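Local coordinates for protein phosphodiesterase (Salpingoeca rosetta, PDB 7CJ3) that forms the retinal-binding transmembrane domain, of the bacteriorhodopsin-like family, of a membrane phosphodiesterase, at residues F55-F61 / F250-A255; T65-A70 / A102-L107; D158-D163 / T191-V195; W134-P139 / D163-A168. Residues are numbered along the deposited sequence.

Interaction 1: residues F55-F61 / F250-A255; sequences FSHLQSF and FQVGEA. With OLC ((2R)-2,3-dihydroxypropyl (9Z)-octadec-9-enoate), chain L; OLC ((2R)-2,3-dihydroxypropyl (9Z)-octadec-9-enoate), chain D.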
# COMPACT_ATOMS: atom_id res chain seq x y z
N PHE B 55 23.65 3.89 5.28
CA PHE B 55 22.45 3.90 4.39
C PHE B 55 21.22 4.09 5.28
O PHE B 55 20.60 3.08 5.68
CB PHE B 55 22.36 2.59 3.61
CG PHE B 55 23.52 2.26 2.70
CD1 PHE B 55 24.05 3.21 1.83
CD2 PHE B 55 24.05 0.98 2.65
CE1 PHE B 55 25.08 2.88 0.96
CE2 PHE B 55 25.08 0.65 1.78
CZ PHE B 55 25.59 1.61 0.93
N SER B 56 20.89 5.35 5.60
CA SER B 56 19.95 5.72 6.68
C SER B 56 18.49 5.58 6.25
O SER B 56 17.63 5.64 7.13
CB SER B 56 20.21 7.13 7.07
OG SER B 56 21.29 7.58 6.31
N HIS B 57 18.20 5.38 4.97
CA HIS B 57 16.81 5.34 4.46
C HIS B 57 16.28 3.91 4.41
O HIS B 57 15.06 3.74 4.23
CB HIS B 57 16.71 6.10 3.13
CG HIS B 57 17.32 7.46 3.20
ND1 HIS B 57 16.89 8.44 4.10
CD2 HIS B 57 18.42 7.96 2.60
CE1 HIS B 57 17.67 9.50 4.01
NE2 HIS B 57 18.60 9.25 3.07
N LEU B 58 17.17 2.92 4.62
CA LEU B 58 16.88 1.48 4.35
C LEU B 58 15.79 0.96 5.30
O LEU B 58 14.87 0.28 4.80
CB LEU B 58 18.19 0.69 4.39
CG LEU B 58 19.11 0.91 3.19
CD1 LEU B 58 20.29 -0.05 3.19
CD2 LEU B 58 18.35 0.75 1.90
N GLN B 59 15.83 1.30 6.58
CA GLN B 59 14.83 0.82 7.59
C GLN B 59 13.45 1.36 7.18
O GLN B 59 12.45 0.60 7.16
CB GLN B 59 15.31 1.23 8.99
CG GLN B 59 14.45 0.82 10.17
CD GLN B 59 15.06 1.35 11.46
OE1 GLN B 59 16.18 1.90 11.45
NE2 GLN B 59 14.34 1.17 12.56
N SER B 60 13.39 2.62 6.77
CA SER B 60 12.13 3.29 6.36
C SER B 60 11.53 2.56 5.18
O SER B 60 10.33 2.32 5.19
CB SER B 60 12.41 4.71 5.98
OG SER B 60 12.74 5.50 7.11
N PHE B 61 12.37 2.24 4.18
CA PHE B 61 11.96 1.57 2.93
C PHE B 61 11.31 0.22 3.25
O PHE B 61 10.16 -0.01 2.86
CB PHE B 61 13.16 1.42 2.00
CG PHE B 61 13.75 2.69 1.46
CD1 PHE B 61 13.16 3.93 1.68
CD2 PHE B 61 14.90 2.64 0.68
CE1 PHE B 61 13.74 5.09 1.19
CE2 PHE B 61 15.47 3.80 0.18
CZ PHE B 61 14.89 5.03 0.44
N PHE B 250 23.23 2.48 -4.06
CA PHE B 250 22.60 1.30 -3.43
C PHE B 250 21.16 1.62 -3.04
O PHE B 250 20.22 0.86 -3.47
CB PHE B 250 23.41 0.87 -2.21
CG PHE B 250 22.90 -0.43 -1.68
CD1 PHE B 250 22.95 -1.57 -2.48
CD2 PHE B 250 22.31 -0.50 -0.42
CE1 PHE B 250 22.44 -2.77 -2.00
CE2 PHE B 250 21.81 -1.71 0.05
CZ PHE B 250 21.88 -2.84 -0.74
N GLN B 251 21.01 2.72 -2.27
CA GLN B 251 19.72 3.21 -1.70
C GLN B 251 18.69 3.49 -2.82
O GLN B 251 17.53 3.08 -2.66
CB GLN B 251 19.95 4.43 -0.81
CG GLN B 251 20.78 4.14 0.41
CD GLN B 251 20.63 5.12 1.55
OE1 GLN B 251 21.31 6.13 1.61
NE2 GLN B 251 19.76 4.82 2.48
N VAL B 252 19.09 4.14 -3.92
CA VAL B 252 18.16 4.37 -5.07
C VAL B 252 17.66 3.02 -5.59
O VAL B 252 16.46 2.89 -5.78
CB VAL B 252 18.81 5.24 -6.17
CG1 VAL B 252 18.09 5.12 -7.51
CG2 VAL B 252 18.91 6.73 -5.77
N GLY B 253 18.55 2.04 -5.76
CA GLY B 253 18.19 0.66 -6.17
C GLY B 253 17.24 -0.04 -5.20
O GLY B 253 16.30 -0.73 -5.67
N GLU B 254 17.48 0.09 -3.89
CA GLU B 254 16.65 -0.54 -2.83
C GLU B 254 15.21 -0.00 -2.91
O GLU B 254 14.26 -0.83 -2.86
CB GLU B 254 17.31 -0.32 -1.46
CG GLU B 254 18.54 -1.20 -1.28
CD GLU B 254 18.28 -2.66 -1.63
OE1 GLU B 254 18.64 -3.06 -2.73
OE2 GLU B 254 17.66 -3.36 -0.82
N ALA B 255 15.08 1.31 -3.12
CA ALA B 255 13.78 2.00 -3.30
C ALA B 255 13.05 1.38 -4.49
O ALA B 255 11.90 0.95 -4.36
CB ALA B 255 14.00 3.48 -3.48
C18 OLC L . 3.51 0.94 -2.33
C10 OLC L . 10.59 3.53 -1.60
C9 OLC L . 10.47 4.66 -2.32
C17 OLC L . 4.62 0.32 -1.48
C11 OLC L . 9.75 3.18 -0.40
C8 OLC L . 9.40 5.65 -1.94
C24 OLC L . 18.54 12.36 1.57
C16 OLC L . 4.88 1.24 -0.36
C12 OLC L . 9.29 1.80 -0.68
C7 OLC L . 9.32 6.74 -2.96
C15 OLC L . 5.58 2.49 -0.91
C13 OLC L . 7.85 1.60 -0.31
C6 OLC L . 10.67 7.44 -3.09
C14 OLC L . 7.02 2.29 -1.36
C5 OLC L . 11.22 8.11 -1.86
C4 OLC L . 12.65 7.66 -1.73
C3 OLC L . 13.34 8.46 -0.63
C2 OLC L . 13.58 9.91 -1.02
C21 OLC L . 16.87 11.79 -0.10
C1 OLC L . 15.03 10.20 -0.80
C22 OLC L . 17.13 11.75 1.39
O19 OLC L . 15.83 9.29 -1.00
O25 OLC L . 19.18 11.92 2.79
O23 OLC L . 16.04 12.41 2.14
O20 OLC L . 15.48 11.52 -0.33
C18 OLC D . 1.36 1.73 3.64
C10 OLC D . 7.94 3.24 8.58
C9 OLC D . 8.22 2.45 9.62
C17 OLC D . 2.39 2.80 3.41
C11 OLC D . 6.55 3.70 8.17
C8 OLC D . 9.69 2.16 9.88
C16 OLC D . 3.29 2.98 4.62
C12 OLC D . 6.59 5.05 7.42
C7 OLC D . 10.46 3.48 10.16
C15 OLC D . 3.74 4.42 4.80
C13 OLC D . 5.88 5.03 6.08
C6 OLC D . 11.74 3.30 11.02
C14 OLC D . 4.41 4.64 6.14
C5 OLC D . 12.83 4.37 10.81

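Interaction 2: residues T65-A70 / A102-L107; sequences TSVAFA and ACISYL. With OLC ((2R)-2,3-dihydroxypropyl (9Z)-octadec-9-enoate), chain L; OLC ((2R)-2,3-dihydroxypropyl (9Z)-octadec-9-enoate), chain D.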
# COMPACT_ATOMS: atom_id res chain seq x y z
N THR B 65 7.38 -0.77 3.13
CA THR B 65 7.01 -1.87 2.22
C THR B 65 6.21 -2.88 3.02
O THR B 65 5.19 -3.45 2.49
CB THR B 65 8.24 -2.51 1.59
OG1 THR B 65 9.05 -1.46 1.09
CG2 THR B 65 7.92 -3.46 0.47
N SER B 66 6.63 -3.06 4.28
CA SER B 66 6.07 -4.14 5.14
C SER B 66 4.61 -3.81 5.43
O SER B 66 3.74 -4.69 5.19
CB SER B 66 6.84 -4.37 6.39
OG SER B 66 6.42 -5.61 6.91
N VAL B 67 4.38 -2.58 5.87
CA VAL B 67 3.01 -2.09 6.17
C VAL B 67 2.15 -2.28 4.90
O VAL B 67 1.01 -2.82 5.02
CB VAL B 67 3.04 -0.64 6.65
CG1 VAL B 67 1.63 -0.07 6.79
CG2 VAL B 67 3.81 -0.50 7.95
N ALA B 68 2.70 -1.93 3.73
CA ALA B 68 1.95 -1.98 2.46
C ALA B 68 1.47 -3.42 2.22
O ALA B 68 0.26 -3.64 2.03
CB ALA B 68 2.79 -1.49 1.33
N PHE B 69 2.37 -4.40 2.24
CA PHE B 69 2.00 -5.82 2.08
C PHE B 69 0.99 -6.30 3.15
O PHE B 69 0.10 -7.08 2.84
CB PHE B 69 3.25 -6.69 2.09
CG PHE B 69 3.91 -6.74 0.75
CD1 PHE B 69 3.31 -7.42 -0.29
CD2 PHE B 69 5.12 -6.11 0.52
CE1 PHE B 69 3.93 -7.51 -1.53
CE2 PHE B 69 5.74 -6.19 -0.71
CZ PHE B 69 5.16 -6.91 -1.72
N ALA B 70 1.13 -5.87 4.40
CA ALA B 70 0.15 -6.19 5.45
C ALA B 70 -1.26 -5.85 4.94
O ALA B 70 -2.12 -6.76 4.95
CB ALA B 70 0.50 -5.47 6.73
N ALA B 102 5.89 -11.85 1.88
CA ALA B 102 6.54 -10.58 1.52
C ALA B 102 6.45 -9.63 2.71
O ALA B 102 7.46 -9.03 3.08
CB ALA B 102 5.91 -10.00 0.28
N CYS B 103 5.30 -9.55 3.35
CA CYS B 103 5.08 -8.67 4.52
C CYS B 103 6.12 -8.94 5.61
O CYS B 103 6.81 -7.97 6.03
CB CYS B 103 3.68 -8.86 5.08
SG CYS B 103 3.45 -7.85 6.56
N ILE B 104 6.21 -10.20 6.07
CA ILE B 104 7.10 -10.56 7.22
C ILE B 104 8.57 -10.54 6.78
O ILE B 104 9.40 -10.23 7.67
CB ILE B 104 6.74 -11.90 7.88
CG1 ILE B 104 6.79 -13.07 6.90
CG2 ILE B 104 5.39 -11.78 8.56
CD1 ILE B 104 6.35 -14.43 7.47
N SER B 105 8.90 -10.84 5.51
CA SER B 105 10.32 -10.79 5.07
C SER B 105 10.77 -9.33 5.21
O SER B 105 11.86 -9.07 5.76
CB SER B 105 10.57 -11.35 3.70
OG SER B 105 9.53 -12.24 3.32
N TYR B 106 9.93 -8.40 4.78
CA TYR B 106 10.31 -6.96 4.80
C TYR B 106 10.34 -6.46 6.25
O TYR B 106 11.29 -5.72 6.55
CB TYR B 106 9.41 -6.19 3.83
CG TYR B 106 9.90 -6.23 2.40
CD1 TYR B 106 11.04 -5.53 2.02
CD2 TYR B 106 9.23 -6.96 1.43
CE1 TYR B 106 11.49 -5.54 0.70
CE2 TYR B 106 9.67 -6.99 0.11
CZ TYR B 106 10.81 -6.27 -0.27
OH TYR B 106 11.25 -6.32 -1.57
N LEU B 107 9.41 -6.90 7.12
CA LEU B 107 9.40 -6.54 8.57
C LEU B 107 10.75 -6.95 9.18
O LEU B 107 11.32 -6.13 9.91
CB LEU B 107 8.25 -7.25 9.30
CG LEU B 107 8.19 -7.02 10.82
CD1 LEU B 107 8.18 -5.55 11.18
CD2 LEU B 107 6.94 -7.63 11.42
C18 OLC L . 3.51 0.94 -2.33
C10 OLC L . 10.59 3.53 -1.60
C9 OLC L . 10.47 4.66 -2.32
C17 OLC L . 4.62 0.32 -1.48
C11 OLC L . 9.75 3.18 -0.40
C8 OLC L . 9.40 5.65 -1.94
C24 OLC L . 18.54 12.36 1.57
C16 OLC L . 4.88 1.24 -0.36
C12 OLC L . 9.29 1.80 -0.68
C7 OLC L . 9.32 6.74 -2.96
C15 OLC L . 5.58 2.49 -0.91
C13 OLC L . 7.85 1.60 -0.31
C6 OLC L . 10.67 7.44 -3.09
C14 OLC L . 7.02 2.29 -1.36
C5 OLC L . 11.22 8.11 -1.86
C4 OLC L . 12.65 7.66 -1.73
C3 OLC L . 13.34 8.46 -0.63
C2 OLC L . 13.58 9.91 -1.02
C21 OLC L . 16.87 11.79 -0.10
C1 OLC L . 15.03 10.20 -0.80
C22 OLC L . 17.13 11.75 1.39
O19 OLC L . 15.83 9.29 -1.00
O25 OLC L . 19.18 11.92 2.79
O23 OLC L . 16.04 12.41 2.14
O20 OLC L . 15.48 11.52 -0.33
C18 OLC D . 1.36 1.73 3.64
C10 OLC D . 7.94 3.24 8.58
C9 OLC D . 8.22 2.45 9.62
C17 OLC D . 2.39 2.80 3.41
C11 OLC D . 6.55 3.70 8.17
C8 OLC D . 9.69 2.16 9.88
C16 OLC D . 3.29 2.98 4.62
C12 OLC D . 6.59 5.05 7.42
C7 OLC D . 10.46 3.48 10.16
C15 OLC D . 3.74 4.42 4.80
C13 OLC D . 5.88 5.03 6.08
C6 OLC D . 11.74 3.30 11.02
C14 OLC D . 4.41 4.64 6.14
C5 OLC D . 12.83 4.37 10.81

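Interaction 3: residues D158-D163 / T191-V195; sequences DIATAD and TYIYV. With RET (retinal), chain K; OLC ((2R)-2,3-dihydroxypropyl (9Z)-octadec-9-enoate), chain O.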
# COMPACT_ATOMS: atom_id res chain seq x y z
N ASP B 158 8.22 -26.35 -15.03
CA ASP B 158 9.53 -26.16 -15.69
C ASP B 158 9.94 -24.68 -15.58
O ASP B 158 11.16 -24.41 -15.41
CB ASP B 158 9.50 -26.77 -17.09
CG ASP B 158 10.81 -26.76 -17.84
OD1 ASP B 158 11.87 -27.19 -17.28
OD2 ASP B 158 10.76 -26.31 -18.99
N ILE B 159 8.96 -23.78 -15.58
CA ILE B 159 9.15 -22.30 -15.45
C ILE B 159 9.38 -21.94 -13.98
O ILE B 159 10.30 -21.14 -13.67
CB ILE B 159 7.89 -21.57 -15.96
CG1 ILE B 159 7.53 -21.91 -17.41
CG2 ILE B 159 8.03 -20.07 -15.81
CD1 ILE B 159 8.69 -21.82 -18.35
N ALA B 160 8.59 -22.54 -13.08
CA ALA B 160 8.77 -22.41 -11.61
C ALA B 160 10.18 -22.85 -11.22
O ALA B 160 10.79 -22.21 -10.35
CB ALA B 160 7.73 -23.23 -10.90
N THR B 161 10.69 -23.90 -11.86
CA THR B 161 12.05 -24.43 -11.58
C THR B 161 13.08 -23.43 -12.10
O THR B 161 13.94 -23.00 -11.29
CB THR B 161 12.22 -25.84 -12.15
OG1 THR B 161 11.20 -26.66 -11.57
CG2 THR B 161 13.59 -26.43 -11.86
N ALA B 162 12.98 -23.06 -13.39
CA ALA B 162 13.90 -22.11 -14.07
C ALA B 162 13.93 -20.80 -13.28
O ALA B 162 15.02 -20.32 -12.97
CB ALA B 162 13.46 -21.88 -15.49
N ASP B 163 12.75 -20.30 -12.88
CA ASP B 163 12.63 -19.08 -12.05
C ASP B 163 13.45 -19.23 -10.76
O ASP B 163 14.28 -18.33 -10.46
CB ASP B 163 11.17 -18.74 -11.81
CG ASP B 163 10.98 -17.36 -11.19
OD1 ASP B 163 11.94 -16.54 -11.19
OD2 ASP B 163 9.88 -17.09 -10.73
N THR B 191 17.47 -17.07 -18.90
CA THR B 191 16.40 -17.96 -18.39
C THR B 191 15.15 -17.12 -18.09
O THR B 191 14.03 -17.57 -18.42
CB THR B 191 16.88 -18.66 -17.12
OG1 THR B 191 18.22 -19.10 -17.36
CG2 THR B 191 15.98 -19.80 -16.73
N TYR B 192 15.34 -15.94 -17.51
CA TYR B 192 14.25 -14.95 -17.27
C TYR B 192 13.49 -14.68 -18.58
O TYR B 192 12.23 -14.59 -18.51
CB TYR B 192 14.77 -13.68 -16.60
CG TYR B 192 13.73 -12.59 -16.53
CD1 TYR B 192 12.80 -12.56 -15.49
CD2 TYR B 192 13.64 -11.62 -17.51
CE1 TYR B 192 11.82 -11.57 -15.42
CE2 TYR B 192 12.68 -10.62 -17.45
CZ TYR B 192 11.76 -10.60 -16.41
OH TYR B 192 10.82 -9.62 -16.38
N ILE B 193 14.20 -14.54 -19.73
CA ILE B 193 13.55 -14.37 -21.07
C ILE B 193 12.75 -15.64 -21.39
O ILE B 193 11.56 -15.53 -21.78
CB ILE B 193 14.57 -14.07 -22.19
CG1 ILE B 193 15.49 -12.89 -21.91
CG2 ILE B 193 13.85 -13.88 -23.53
CD1 ILE B 193 14.76 -11.60 -21.73
N TYR B 194 13.39 -16.81 -21.28
CA TYR B 194 12.75 -18.13 -21.53
C TYR B 194 11.45 -18.21 -20.72
O TYR B 194 10.40 -18.65 -21.25
CB TYR B 194 13.75 -19.25 -21.23
CG TYR B 194 13.11 -20.61 -21.11
CD1 TYR B 194 12.94 -21.43 -22.21
CD2 TYR B 194 12.65 -21.07 -19.88
CE1 TYR B 194 12.32 -22.67 -22.11
CE2 TYR B 194 12.01 -22.28 -19.76
CZ TYR B 194 11.85 -23.10 -20.87
OH TYR B 194 11.23 -24.30 -20.72
N VAL B 195 11.52 -17.77 -19.47
CA VAL B 195 10.39 -17.83 -18.49
C VAL B 195 9.26 -16.90 -18.95
O VAL B 195 8.08 -17.37 -19.01
CB VAL B 195 10.89 -17.47 -17.07
CG1 VAL B 195 9.75 -17.10 -16.13
CG2 VAL B 195 11.73 -18.59 -16.47
C1 RET K . 17.74 -11.11 -10.69
C2 RET K . 19.20 -11.46 -10.99
C3 RET K . 19.69 -10.95 -12.27
C4 RET K . 18.82 -11.43 -13.42
C5 RET K . 17.35 -11.55 -13.11
C6 RET K . 16.82 -11.28 -11.89
C7 RET K . 15.36 -11.21 -11.76
C8 RET K . 14.59 -11.10 -10.61
C9 RET K . 13.18 -11.26 -10.47
C10 RET K . 12.51 -11.17 -9.22
C11 RET K . 11.13 -11.12 -8.97
C12 RET K . 10.46 -10.91 -7.77
C13 RET K . 9.07 -10.93 -7.55
C14 RET K . 8.56 -10.80 -6.27
C15 RET K . 7.27 -11.30 -5.82
C16 RET K . 17.34 -12.07 -9.55
C17 RET K . 17.70 -9.67 -10.16
C18 RET K . 16.56 -12.00 -14.32
C19 RET K . 12.31 -11.53 -11.66
C20 RET K . 8.17 -11.06 -8.74
C18 OLC O . 23.32 -12.31 -22.78
C10 OLC O . 16.54 -17.41 -24.11
C9 OLC O . 15.51 -18.24 -24.33
C17 OLC O . 23.26 -13.46 -23.78
C11 OLC O . 16.87 -16.21 -24.95
C8 OLC O . 14.56 -18.09 -25.48
C24 OLC O . 11.81 -23.26 -32.08
C16 OLC O . 21.95 -14.23 -23.60
C12 OLC O . 18.35 -15.89 -24.77
C7 OLC O . 13.42 -19.12 -25.40
C15 OLC O . 21.21 -14.54 -24.92
C13 OLC O . 18.67 -14.47 -24.29
C6 OLC O . 12.89 -19.31 -26.81
C14 OLC O . 19.84 -13.82 -25.06
C5 OLC O . 11.41 -19.63 -26.92
C4 OLC O . 11.09 -20.91 -26.18
C3 OLC O . 11.66 -22.20 -26.79
C2 OLC O . 11.19 -22.47 -28.23
C21 OLC O . 10.37 -24.89 -30.81
C1 OLC O . 11.13 -23.96 -28.56
C22 OLC O . 10.36 -23.68 -31.76
O19 OLC O . 11.93 -24.74 -28.06
O25 OLC O . 11.96 -21.84 -32.05
O23 OLC O . 9.62 -23.99 -32.97
O20 OLC O . 10.11 -24.50 -29.46

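Interaction 4: residues W134-P139 / D163-A168; sequences WIITCP and DALLLA. With RET (retinal), chain K.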
# COMPACT_ATOMS: atom_id res chain seq x y z
N TRP B 134 11.73 -14.09 -2.64
CA TRP B 134 11.60 -14.25 -4.11
C TRP B 134 11.50 -15.75 -4.47
O TRP B 134 10.59 -16.11 -5.28
CB TRP B 134 12.72 -13.52 -4.86
CG TRP B 134 12.63 -12.02 -4.83
CD1 TRP B 134 11.63 -11.27 -4.25
CD2 TRP B 134 13.57 -11.07 -5.38
NE1 TRP B 134 11.90 -9.93 -4.40
CE2 TRP B 134 13.07 -9.78 -5.10
CE3 TRP B 134 14.76 -11.17 -6.11
CZ2 TRP B 134 13.75 -8.62 -5.49
CZ3 TRP B 134 15.41 -10.03 -6.53
CH2 TRP B 134 14.92 -8.77 -6.18
N ILE B 135 12.36 -16.59 -3.89
CA ILE B 135 12.43 -18.04 -4.21
C ILE B 135 11.19 -18.79 -3.68
O ILE B 135 10.80 -19.80 -4.33
CB ILE B 135 13.75 -18.64 -3.69
CG1 ILE B 135 14.90 -18.23 -4.61
CG2 ILE B 135 13.66 -20.16 -3.51
CD1 ILE B 135 16.29 -18.25 -3.95
N ILE B 136 10.60 -18.34 -2.56
CA ILE B 136 9.34 -18.94 -2.05
C ILE B 136 8.14 -18.44 -2.85
O ILE B 136 7.24 -19.25 -3.10
CB ILE B 136 9.15 -18.65 -0.56
CG1 ILE B 136 10.29 -19.26 0.26
CG2 ILE B 136 7.80 -19.12 -0.07
CD1 ILE B 136 10.35 -18.73 1.69
N THR B 137 8.11 -17.16 -3.25
CA THR B 137 6.90 -16.51 -3.82
C THR B 137 6.86 -16.54 -5.37
O THR B 137 5.78 -16.80 -5.92
CB THR B 137 6.79 -15.08 -3.30
OG1 THR B 137 8.00 -14.41 -3.65
CG2 THR B 137 6.56 -15.04 -1.80
N CYS B 138 7.95 -16.26 -6.07
CA CYS B 138 7.93 -16.14 -7.56
C CYS B 138 7.51 -17.47 -8.19
O CYS B 138 6.67 -17.49 -9.11
CB CYS B 138 9.26 -15.71 -8.14
SG CYS B 138 9.65 -14.00 -7.68
N PRO B 139 8.12 -18.60 -7.81
CA PRO B 139 7.65 -19.89 -8.32
C PRO B 139 6.18 -20.17 -7.95
O PRO B 139 5.52 -20.81 -8.73
CB PRO B 139 8.68 -20.89 -7.77
CG PRO B 139 9.92 -20.02 -7.53
CD PRO B 139 9.35 -18.72 -7.00
N ASP B 163 12.75 -20.30 -12.88
CA ASP B 163 12.63 -19.08 -12.05
C ASP B 163 13.45 -19.23 -10.76
O ASP B 163 14.28 -18.33 -10.46
CB ASP B 163 11.17 -18.74 -11.81
CG ASP B 163 10.98 -17.36 -11.19
OD1 ASP B 163 11.94 -16.54 -11.19
OD2 ASP B 163 9.88 -17.09 -10.73
N ALA B 164 13.27 -20.31 -10.00
CA ALA B 164 14.03 -20.57 -8.75
C ALA B 164 15.55 -20.57 -9.04
O ALA B 164 16.29 -19.87 -8.29
CB ALA B 164 13.58 -21.86 -8.14
N LEU B 165 16.00 -21.29 -10.08
CA LEU B 165 17.45 -21.40 -10.44
C LEU B 165 18.00 -20.03 -10.83
O LEU B 165 19.08 -19.62 -10.36
CB LEU B 165 17.61 -22.41 -11.59
CG LEU B 165 17.02 -23.80 -11.35
CD1 LEU B 165 17.38 -24.77 -12.47
CD2 LEU B 165 17.45 -24.40 -10.02
N LEU B 166 17.25 -19.35 -11.68
CA LEU B 166 17.39 -17.92 -12.06
C LEU B 166 17.77 -17.06 -10.87
O LEU B 166 18.77 -16.32 -10.95
CB LEU B 166 16.01 -17.56 -12.58
CG LEU B 166 15.87 -16.32 -13.44
CD1 LEU B 166 14.57 -16.44 -14.24
CD2 LEU B 166 15.89 -15.06 -12.58
N LEU B 167 16.98 -17.11 -9.80
CA LEU B 167 17.10 -16.17 -8.65
C LEU B 167 18.40 -16.45 -7.88
O LEU B 167 19.16 -15.49 -7.63
CB LEU B 167 15.85 -16.30 -7.78
CG LEU B 167 14.57 -15.73 -8.38
CD1 LEU B 167 13.34 -16.18 -7.62
CD2 LEU B 167 14.63 -14.21 -8.42
N ALA B 168 18.63 -17.73 -7.55
CA ALA B 168 19.90 -18.27 -6.99
C ALA B 168 21.12 -17.85 -7.82
O ALA B 168 22.11 -17.35 -7.20
CB ALA B 168 19.81 -19.76 -6.91
C1 RET K . 17.74 -11.11 -10.69
C2 RET K . 19.20 -11.46 -10.99
C3 RET K . 19.69 -10.95 -12.27
C4 RET K . 18.82 -11.43 -13.42
C5 RET K . 17.35 -11.55 -13.11
C6 RET K . 16.82 -11.28 -11.89
C7 RET K . 15.36 -11.21 -11.76
C8 RET K . 14.59 -11.10 -10.61
C9 RET K . 13.18 -11.26 -10.47
C10 RET K . 12.51 -11.17 -9.22
C11 RET K . 11.13 -11.12 -8.97
C12 RET K . 10.46 -10.91 -7.77
C13 RET K . 9.07 -10.93 -7.55
C14 RET K . 8.56 -10.80 -6.27
C15 RET K . 7.27 -11.30 -5.82
C16 RET K . 17.34 -12.07 -9.55
C17 RET K . 17.70 -9.67 -10.16
C18 RET K . 16.56 -12.00 -14.32
C19 RET K . 12.31 -11.53 -11.66
C20 RET K . 8.17 -11.06 -8.74

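Interaction 1: residues F55-F61 / F250-A255
The backbone of F55-F61 leaves one helix at F55, makes a type I beta turn to L58 and enters helix 58-81. It lies over the first turns of helix 250-277: the CA atoms of F55 and Q251 are 6.7 Å apart, those of F61 and A255 6.5 Å. Q251 loses the most surface here, its side chain packing against the backbone of the turn. Beside it F250 CD2 lies over one face of the F55 ring, 3.7 Å from F55 CE2, and the ring planes meet obliquely at 35°; L58 CD1 meets the edge of the F250 ring, 3.9 Å from F250 CE2. Farther along, F61 CE2 touches A255 CB at 4.0 Å, and L58 CD2 rests on E254 CB at 3.7 Å. The E254 carboxylate is paired with R243 and R130. H57 NE2 hydrogen-bonds O25 of an OLC lipid at 2.7 Å. The join thus combines a polar side chain covering the turn with aromatic and aliphatic packing beside it, and a lipid headgroup at its margin.

Interaction 2: residues T65-A70 / A102-L107
T65 opens the contact by laying its methyl over the Y106 ring, a CH-pi contact with CG2 3.8 Å from the ring centroid and almost on the ring normal. S66 comes next, at the tightest point of the backbone, where its CA is 4.7 Å from that of C103; its hydroxyl donates a short hydrogen bond, OG to C103 O at 2.5 Å, onto a carbonyl that also accepts the helical bond from L107 N. V67 and A68 touch two OLC molecules, and V67 also packs on V259 of the second subunit. F69 makes the reciprocal CH-pi contact: A102 CB lies over its ring face, 3.6 Å from the centroid, while F69 CB sits 3.7 Å from C103 CB. A70 finishes the run with CB 3.8 Å from C103 SG. Beyond, Y106 OH bonds D261, and F69 meets Y262 edge-to-face. Small residues at S66, A70, A102 and C103 let the axes close to 7.9 Å at 161°, an antiparallel pairing of successive transmembrane helices in the rhodopsin-type bundle.

Interaction 3: residues D158-D163 / T191-V195
A charged side chain takes its partner from the next helix here: Y194 OH donates a hydrogen bond to D158 OD2 at 2.7 Å, across a contact that is otherwise largely apolar. Both side chains leave their helices sideways and span the gap at their tips, with the carboxylate at the edge of the phenol ring. The 158-163 and 191-195 segments run antiparallel, at 156°, with their axes 9.5 Å apart. Next to that hydrogen bond, I159 fills the gap: CD1 packs on Y194 CE2 at 3.6 Å and CG2 on V195 CG1 at 3.4 Å, and here the backbones come nearest, with the CA atoms of I159 and V195 5.5 Å apart. One turn on, A162 points toward the other helix, its CB 3.5 Å from T191 CG2 and 3.8 Å from V195 CG2. The T191 hydroxyl bonds instead to G187 O of its own helix. Y192 belongs to the retinal pocket: its CB lies 3.4 Å from C18 of retinal, and its hydroxyl bonds S234. On the outer side Y194 CB meets C9 of an OLC lipid at 3.7 Å. The chemistry thus pairs a polar D158-Y194 link at the exposed end with apolar packing of I159, A162, T191 and V195, which holds the helix whose Y192, on another face, lines the retinal pocket.

Interaction 4: residues W134-P139 / D163-A168
This contact forms one wall of the retinal pocket, to which W134, T137, C138, L166 and L167 all belong. W134 lies with a ring face against the polyene, over C12, while C138 SG comes within 3.1 Å of C13 and L167 CD2 within 3.6 Å of C16, a methyl on the ring carbon C1. L167 is the residue most covered between the segments. It points toward the 134-139 segment, with CD2 3.8 Å from W134 CE3, CB 3.8 Å from I135 CG1 and CD1 4.1 Å from C138 CB. One turn earlier D163 also points across, setting OD2 3.0 Å from C138 CB, and A164 CB meets P139 CG at 4.1 Å. The two segments run antiparallel at 150°, axes 9.3 Å apart. Helix 128-149 is kinked at P139, whose nitrogen has no hydrogen to give to the preceding turn; D163 OD2 lies 3.7 Å from that nitrogen. On its other faces, helix 128-149 packs through I136 on helix 17-41 and through T137 on helix 86-111. Between the segments the contact is held by shape and apolar fit, L167 and C138 serving the helix pair and retinal at once, so the way these two helices pack also shapes the space in which retinal lies.

Overall arrangement
Interactions 3 and 4 are neighbours, with centres about 9 Å apart. They share D163 and helix 153-173, touch through L166 and Y192, and both border retinal. Interactions 1 and 2 follow each other along helix 58-81, centres about 15 Å apart, and touch the same two OLC lipids near the second subunit. Interaction 2 is the most buried, and its polar link is a hydroxyl on a backbone carbonyl; interaction 3, partly open, uses a carboxylate and a phenol. Interaction 4, closest to the chain centre, relies on apolar fit, whereas interaction 1, farthest out, joins aromatic rings, with Q251 packed on a turn, beside a lipid headgroup. Along the chain, interaction 1 encloses the other three.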